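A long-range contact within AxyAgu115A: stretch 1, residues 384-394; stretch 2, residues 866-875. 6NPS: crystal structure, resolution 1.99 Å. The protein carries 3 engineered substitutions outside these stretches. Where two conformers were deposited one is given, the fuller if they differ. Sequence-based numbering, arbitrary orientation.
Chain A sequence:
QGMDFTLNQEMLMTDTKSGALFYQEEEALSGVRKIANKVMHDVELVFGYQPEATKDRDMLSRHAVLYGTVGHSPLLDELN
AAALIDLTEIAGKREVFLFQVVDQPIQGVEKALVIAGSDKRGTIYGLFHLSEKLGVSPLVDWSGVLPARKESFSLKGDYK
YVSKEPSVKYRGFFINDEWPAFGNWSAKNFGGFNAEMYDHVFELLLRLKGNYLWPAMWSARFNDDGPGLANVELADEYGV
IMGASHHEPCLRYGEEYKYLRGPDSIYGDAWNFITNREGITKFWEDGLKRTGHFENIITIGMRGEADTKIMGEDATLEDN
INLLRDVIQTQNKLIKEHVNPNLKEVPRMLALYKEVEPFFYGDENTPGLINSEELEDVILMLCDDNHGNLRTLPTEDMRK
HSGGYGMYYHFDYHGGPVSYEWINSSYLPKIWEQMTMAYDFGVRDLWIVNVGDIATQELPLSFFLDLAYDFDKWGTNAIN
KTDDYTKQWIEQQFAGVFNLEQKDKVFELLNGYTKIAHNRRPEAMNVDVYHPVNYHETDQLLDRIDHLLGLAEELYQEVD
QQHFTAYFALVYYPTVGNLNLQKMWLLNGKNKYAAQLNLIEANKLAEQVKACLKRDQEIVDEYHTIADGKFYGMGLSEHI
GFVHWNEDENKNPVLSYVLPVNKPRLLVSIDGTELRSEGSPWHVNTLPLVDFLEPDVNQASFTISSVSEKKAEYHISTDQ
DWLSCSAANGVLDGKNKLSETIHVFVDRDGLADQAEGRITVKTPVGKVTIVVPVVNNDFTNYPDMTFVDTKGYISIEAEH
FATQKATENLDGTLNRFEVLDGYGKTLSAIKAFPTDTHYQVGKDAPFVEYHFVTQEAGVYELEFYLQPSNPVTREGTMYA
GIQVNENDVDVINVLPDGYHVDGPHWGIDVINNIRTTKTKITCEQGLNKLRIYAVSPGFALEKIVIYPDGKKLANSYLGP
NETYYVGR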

ATOM      1  N   ASP A 384     -28.529  19.244  13.896  1.00 32.28           N
ATOM      2  CA  ASP A 384     -28.079  18.329  12.850  1.00 34.12           C
ATOM      3  C   ASP A 384     -27.026  17.373  13.422  1.00 33.20           C
ATOM      4  O   ASP A 384     -26.735  17.361  14.621  1.00 32.00           O
ATOM      5  CB  ASP A 384     -27.545  19.097  11.639  1.00 32.72           C
ATOM      6  CG  ASP A 384     -26.156  19.733  11.876  1.00 33.32           C
ATOM      7  OD1 ASP A 384     -25.633  19.754  13.022  1.00 28.24           O
ATOM      8  OD2 ASP A 384     -25.569  20.227  10.866  1.00 31.56           O
ATOM      9  N   ASP A 385     -26.454  16.532  12.555  1.00 30.53           N
ATOM     10  CA  ASP A 385     -25.519  15.525  13.005  1.00 31.11           C
ATOM     11  C   ASP A 385     -24.075  16.033  12.995  1.00 34.99           C
ATOM     12  O   ASP A 385     -23.150  15.217  13.002  1.00 31.02           O
ATOM     13  CB  ASP A 385     -25.650  14.266  12.145  1.00 32.61           C
ATOM     14  CG  ASP A 385     -25.278  14.503  10.668  1.00 33.25           C
ATOM     15  OD1 ASP A 385     -24.978  15.649  10.234  1.00 33.90           O
ATOM     16  OD2 ASP A 385     -25.280  13.508   9.916  1.00 36.94           O
ATOM     17  N   ASN A 386     -23.873  17.357  12.942  1.00 28.09           N
ATOM     18  CA  ASN A 386     -22.584  18.045  12.978  1.00 27.51           C
ATOM     19  C   ASN A 386     -21.996  18.046  11.577  1.00 29.29           C
ATOM     20  O   ASN A 386     -20.955  18.664  11.361  1.00 29.32           O
ATOM     21  CB  ASN A 386     -21.590  17.460  14.015  1.00 29.13           C
ATOM     22  CG  ASN A 386     -22.078  17.684  15.442  1.00 34.89           C
ATOM     23  OD1 ASN A 386     -22.349  18.827  15.816  1.00 33.99           O
ATOM     24  ND2 ASN A 386     -22.218  16.618  16.224  1.00 36.47           N
ATOM     25  N   HIS A 387     -22.671  17.433  10.605  1.00 26.97           N
ATOM     26  CA  HIS A 387     -22.186  17.389   9.237  1.00 30.04           C
ATOM     27  C   HIS A 387     -23.207  17.904   8.249  1.00 33.29           C
ATOM     28  O   HIS A 387     -23.033  17.717   7.046  1.00 30.99           O
ATOM     29  CB  HIS A 387     -21.747  15.975   8.909  1.00 29.80           C
ATOM     30  CG  HIS A 387     -20.524  15.606   9.680  1.00 30.29           C
ATOM     31  ND1 HIS A 387     -19.256  15.696   9.143  1.00 29.95           N
ATOM     32  CD2 HIS A 387     -20.371  15.244  10.975  1.00 29.62           C
ATOM     33  CE1 HIS A 387     -18.373  15.370  10.065  1.00 32.23           C
ATOM     34  NE2 HIS A 387     -19.021  15.100  11.196  1.00 31.06           N
ATOM     35  N   GLY A 388     -24.264  18.554   8.730  1.00 30.17           N
ATOM     36  CA  GLY A 388     -25.204  19.177   7.830  1.00 28.34           C
ATOM     37  C   GLY A 388     -26.388  18.318   7.449  1.00 31.25           C
ATOM     38  O   GLY A 388     -27.153  18.709   6.547  1.00 29.14           O
ATOM     39  N   ASN A 389     -26.594  17.198   8.132  1.00 27.07           N
ATOM     40  CA  ASN A 389     -27.750  16.330   7.937  1.00 29.21           C
ATOM     41  C   ASN A 389     -28.614  16.432   9.184  1.00 27.71           C
ATOM     42  O   ASN A 389     -28.127  16.176  10.288  1.00 31.86           O
ATOM     43  CB  ASN A 389     -27.309  14.887   7.715  1.00 28.44           C
ATOM     44  CG  ASN A 389     -26.255  14.785   6.644  1.00 35.02           C
ATOM     45  OD1 ASN A 389     -26.543  15.028   5.444  1.00 35.98           O
ATOM     46  ND2 ASN A 389     -25.021  14.433   7.047  1.00 29.88           N
ATOM     47  N   LEU A 390     -29.877  16.822   9.018  1.00 30.72           N
ATOM     48  CA  LEU A 390     -30.763  16.854  10.178  1.00 33.56           C
ATOM     49  C   LEU A 390     -30.824  15.485  10.839  1.00 35.46           C
ATOM     50  O   LEU A 390     -30.502  14.457  10.234  1.00 32.71           O
ATOM     51  CB  LEU A 390     -32.177  17.271   9.790  1.00 31.54           C
ATOM     52  CG  LEU A 390     -32.283  18.546   8.944  1.00 38.17           C
ATOM     53  CD1 LEU A 390     -33.761  18.939   8.750  1.00 39.19           C
ATOM     54  CD2 LEU A 390     -31.486  19.722   9.529  1.00 35.44           C
ATOM     55  N   ARG A 391     -31.266  15.494  12.093  1.00 29.21           N
ATOM     56  CA  ARG A 391     -31.594  14.291  12.839  1.00 36.15           C
ATOM     57  C   ARG A 391     -33.111  14.180  12.947  1.00 36.53           C
ATOM     58  O   ARG A 391     -33.815  14.359  11.947  1.00 40.52           O
ATOM     59  CB  ARG A 391     -30.897  14.342  14.220  1.00 35.20           C
ATOM     60  CG  ARG A 391     -29.360  14.400  14.078  1.00 37.08           C
ATOM     61  CD  ARG A 391     -28.676  14.525  15.466  1.00 43.42           C
ATOM     62  NE  ARG A 391     -28.936  13.326  16.238  1.00 56.02           N
ATOM     63  CZ  ARG A 391     -28.607  13.162  17.514  1.00 71.32           C
ATOM     64  NH1 ARG A 391     -28.008  14.144  18.186  1.00 76.66           N
ATOM     65  NH2 ARG A 391     -28.893  12.018  18.123  1.00 72.29           N
ATOM     66  N   THR A 392     -33.640  13.868  14.123  1.00 35.94           N
ATOM     67  CA  THR A 392     -35.090  13.767  14.228  1.00 36.36           C
ATOM     68  C   THR A 392     -35.717  15.153  14.231  1.00 39.52           C
ATOM     69  O   THR A 392     -35.058  16.171  14.482  1.00 39.68           O
ATOM     70  CB  THR A 392     -35.524  13.019  15.473  1.00 44.42           C
ATOM     71  OG1 THR A 392     -35.162  13.788  16.621  1.00 49.53           O
ATOM     72  CG2 THR A 392     -34.867  11.651  15.503  1.00 38.61           C
ATOM     73  N   LEU A 393     -37.007  15.181  13.923  1.00 37.36           N
ATOM     74  CA  LEU A 393     -37.753  16.406  13.699  1.00 35.11           C
ATOM     75  C   LEU A 393     -39.108  16.238  14.374  1.00 37.89           C
ATOM     76  O   LEU A 393     -39.528  15.109  14.664  1.00 39.73           O
ATOM     77  CB  LEU A 393     -37.904  16.654  12.187  1.00 33.31           C
ATOM     78  CG  LEU A 393     -36.608  16.970  11.403  1.00 38.99           C
ATOM     79  CD1 LEU A 393     -36.923  17.030   9.898  1.00 36.16           C
ATOM     80  CD2 LEU A 393     -35.903  18.288  11.880  1.00 32.56           C
ATOM     81  N   PRO A 394     -39.832  17.331  14.610  1.00 37.51           N
ATOM     82  CA  PRO A 394     -41.108  17.210  15.334  1.00 41.90           C
ATOM     83  C   PRO A 394     -42.137  16.353  14.589  1.00 45.84           C
ATOM     84  O   PRO A 394     -42.364  16.520  13.386  1.00 45.28           O
ATOM     85  CB  PRO A 394     -41.577  18.663  15.464  1.00 40.30           C
ATOM     86  CG  PRO A 394     -40.315  19.484  15.355  1.00 36.51           C
ATOM     87  CD  PRO A 394     -39.487  18.738  14.342  1.00 36.24           C
ATOM     88  N   LEU A 866     -27.885   7.198  -2.305  1.00 29.08           N
ATOM     89  CA  LEU A 866     -28.779   8.120  -1.603  1.00 36.66           C
ATOM     90  C   LEU A 866     -27.999   9.186  -0.855  1.00 33.70           C
ATOM     91  O   LEU A 866     -26.917   8.928  -0.319  1.00 32.43           O
ATOM     92  CB  LEU A 866     -29.665   7.389  -0.579  1.00 40.18           C
ATOM     93  CG  LEU A 866     -30.456   6.200  -1.081  1.00 50.75           C
ATOM     94  CD1 LEU A 866     -30.992   5.406   0.092  1.00 52.47           C
ATOM     95  CD2 LEU A 866     -31.603   6.697  -1.983  1.00 54.35           C
ATOM     96  N   GLN A 867     -28.582  10.371  -0.761  1.00 34.85           N
ATOM     97  CA  GLN A 867     -28.057  11.337   0.184  1.00 39.04           C
ATOM     98  C   GLN A 867     -28.085  10.725   1.584  1.00 33.82           C
ATOM     99  O   GLN A 867     -29.054  10.034   1.932  1.00 34.41           O
ATOM    100  CB  GLN A 867     -28.872  12.630   0.143  1.00 47.50           C
ATOM    101  CG  GLN A 867     -28.012  13.845   0.384  1.00 66.18           C
ATOM    102  CD  GLN A 867     -27.894  14.197   1.853  1.00 77.52           C
ATOM    103  OE1 GLN A 867     -26.861  14.697   2.296  1.00 83.69           O
ATOM    104  NE2 GLN A 867     -28.962  13.952   2.615  1.00 79.81           N
ATOM    105  N   PRO A 868     -27.033  10.941   2.415  1.00 31.88           N
ATOM    106  CA  PRO A 868     -27.002  10.298   3.762  1.00 35.66           C
ATOM    107  C   PRO A 868     -27.839  11.043   4.800  1.00 40.67           C
ATOM    108  O   PRO A 868     -27.351  11.671   5.742  1.00 38.73           O
ATOM    109  CB  PRO A 868     -25.506  10.312   4.108  1.00 36.14           C
ATOM    110  CG  PRO A 868     -24.971  11.520   3.437  1.00 34.06           C
ATOM    111  CD  PRO A 868     -25.763  11.630   2.106  1.00 36.68           C
ATOM    112  N   SER A 869     -29.143  10.974   4.630  1.00 37.84           N
ATOM    113  CA  SER A 869     -30.099  11.538   5.567  1.00 38.58           C
ATOM    114  C   SER A 869     -30.291  10.629   6.775  1.00 42.48           C
ATOM    115  O   SER A 869     -30.111   9.408   6.707  1.00 42.48           O
ATOM    116  CB  SER A 869     -31.440  11.749   4.867  1.00 40.74           C
ATOM    117  OG  SER A 869     -31.394  12.967   4.166  1.00 50.46           O
ATOM    118  N   ASN A 870     -30.713  11.236   7.881  1.00 37.56           N
ATOM    119  CA  ASN A 870     -30.998  10.473   9.074  1.00 31.58           C
ATOM    120  C   ASN A 870     -32.503  10.321   9.249  1.00 35.09           C
ATOM    121  O   ASN A 870     -33.262  11.185   8.804  1.00 36.40           O
ATOM    122  CB  ASN A 870     -30.388  11.190  10.284  1.00 31.41           C
ATOM    123  CG  ASN A 870     -28.900  11.340  10.147  1.00 36.13           C
ATOM    124  OD1 ASN A 870     -28.205  10.337   9.984  1.00 37.89           O
ATOM    125  ND2 ASN A 870     -28.388  12.573  10.191  1.00 29.93           N
ATOM    126  N   PRO A 871     -32.982   9.238   9.875  1.00 36.57           N
ATOM    127  CA  PRO A 871     -34.426   9.099  10.094  1.00 39.67           C
ATOM    128  C   PRO A 871     -34.991  10.305  10.833  1.00 42.00           C
ATOM    129  O   PRO A 871     -34.361  10.852  11.751  1.00 37.13           O
ATOM    130  CB  PRO A 871     -34.544   7.830  10.958  1.00 43.42           C
ATOM    131  CG  PRO A 871     -33.247   7.108  10.815  1.00 41.98           C
ATOM    132  CD  PRO A 871     -32.212   8.145  10.505  1.00 40.65           C
ATOM    133  N   VAL A 872     -36.218  10.699  10.453  1.00 37.71           N
ATOM    134  CA  VAL A 872     -36.855  11.882  11.054  1.00 38.07           C
ATOM    135  C   VAL A 872     -37.620  11.579  12.332  1.00 35.51           C
ATOM    136  O   VAL A 872     -38.065  12.523  13.014  1.00 40.97           O
ATOM    137  CB  VAL A 872     -37.833  12.576  10.078  1.00 36.55           C
ATOM    138  CG1 VAL A 872     -37.107  12.971   8.840  1.00 37.90           C
ATOM    139  CG2 VAL A 872     -39.032  11.644   9.748  1.00 35.01           C
ATOM    140  N   THR A 873     -37.800  10.309  12.688  1.00 36.78           N
ATOM    141  CA  THR A 873     -38.472   9.973  13.941  1.00 44.29           C
ATOM    142  C   THR A 873     -37.528   9.196  14.860  1.00 49.96           C
ATOM    143  O   THR A 873     -36.483   8.692  14.444  1.00 45.79           O
ATOM    144  CB  THR A 873     -39.751   9.144  13.739  1.00 45.47           C
ATOM    145  OG1 THR A 873     -39.397   7.773  13.513  1.00 51.00           O
ATOM    146  CG2 THR A 873     -40.634   9.680  12.596  1.00 48.40           C
ATOM    147  N   ARG A 874     -37.929   9.082  16.126  1.00 54.22           N
ATOM    148  CA  ARG A 874     -37.080   8.391  17.088  0.50 60.28           C
ATOM    149  C   ARG A 874     -37.015   6.892  16.837  1.00 62.54           C
ATOM    150  O   ARG A 874     -36.205   6.213  17.481  1.00 65.44           O
ATOM    151  CB  ARG A 874     -37.557   8.669  18.513  0.50 62.02           C
ATOM    152  CG  ARG A 874     -38.940   8.122  18.826  0.50 65.75           C
ATOM    153  CD  ARG A 874     -39.446   8.646  20.161  0.50 68.23           C
ATOM    154  NE  ARG A 874     -39.809   7.575  21.090  0.50 69.20           N
ATOM    155  CZ  ARG A 874     -38.938   6.899  21.833  0.50 67.14           C
ATOM    156  NH1 ARG A 874     -37.643   7.174  21.753  0.50 66.90           N
ATOM    157  NH2 ARG A 874     -39.363   5.946  22.650  0.50 66.24           N
ATOM    158  N   GLU A 875     -37.812   6.372  15.896  1.00 61.79           N
ATOM    159  CA  GLU A 875     -37.808   4.951  15.563  1.00 63.68           C
ATOM    160  C   GLU A 875     -36.632   4.541  14.678  1.00 61.95           C
ATOM    161  O   GLU A 875     -36.392   3.338  14.508  1.00 61.92           O
ATOM    162  CB  GLU A 875     -39.139   4.575  14.897  1.00 70.59           C
ATOM    163  CG  GLU A 875     -40.276   4.338  15.905  1.00 84.99           C
ATOM    164  CD  GLU A 875     -41.278   5.495  15.985  1.00 94.80           C
ATOM    165  OE1 GLU A 875     -42.489   5.255  15.770  1.00 99.13           O
ATOM    166  OE2 GLU A 875     -40.861   6.642  16.267  1.00 96.16           O
TER
HETATM  167  O   HOH W   1     -31.064  14.151   7.580  1.00 36.21           O
HETATM  168  O   HOH W   2     -33.789  13.793   9.357  1.00 39.48           O

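Two irregular segments, whose touching residues lie at least 478 positions apart in sequence, meet here without forming a regular sheet, and the contact buries 426 Å². The chains run side by side, the CA atoms closing from 5.8 Å between Asn 389 and Ser 869 to 4.1 Å between Thr 392 and Val 872.

Asn 870 covers the most surface. Its CA-to-CB bond points toward the other stretch, and its amide nitrogen spends both protons there: ND2 donates to Leu 390 O at 2.8 Å and to Asp 385 OD2 at 3.3 Å. A short carboxamide suits this place because one nitrogen can serve a backbone carbonyl and a carboxylate together, while its OD1 is satisfied elsewhere in the structure. Asp 385 is itself held by its own loop. Asp 385 OD1 accepts from His 387 N at 2.9 Å and from Asn 389 N at 3.1 Å, and Asp 385 OD2 takes a further bond from Asn 389 ND2 at 3.0 Å. Water 1 bridges Asn 870 N (3.0 Å) and Leu 390 O (2.7 Å).

Val 872 contributes through both backbone and side chain. Its carbonyl O accepts from Leu 393 N at 3.0 Å, the one direct backbone-to-backbone hydrogen bond across the contact, and also receives a CA-H...O contact from Thr 392 CA at 3.4 Å. Val 872 CG1 lies 4.2 Å from Leu 393 CD1, so two aliphatic side chains exclude solvent next to the polar link.

Asn 389 also points its CA-to-CB bond toward its partner, but it packs rather than bonds directly: its CB lies 3.6 Å from Asn 870 ND2. Its OD1 sits 3.2 Å from Gln 867 OE1, a pairing of two acceptors that cannot bond; each oxygen finds its hydrogen bond elsewhere in the structure.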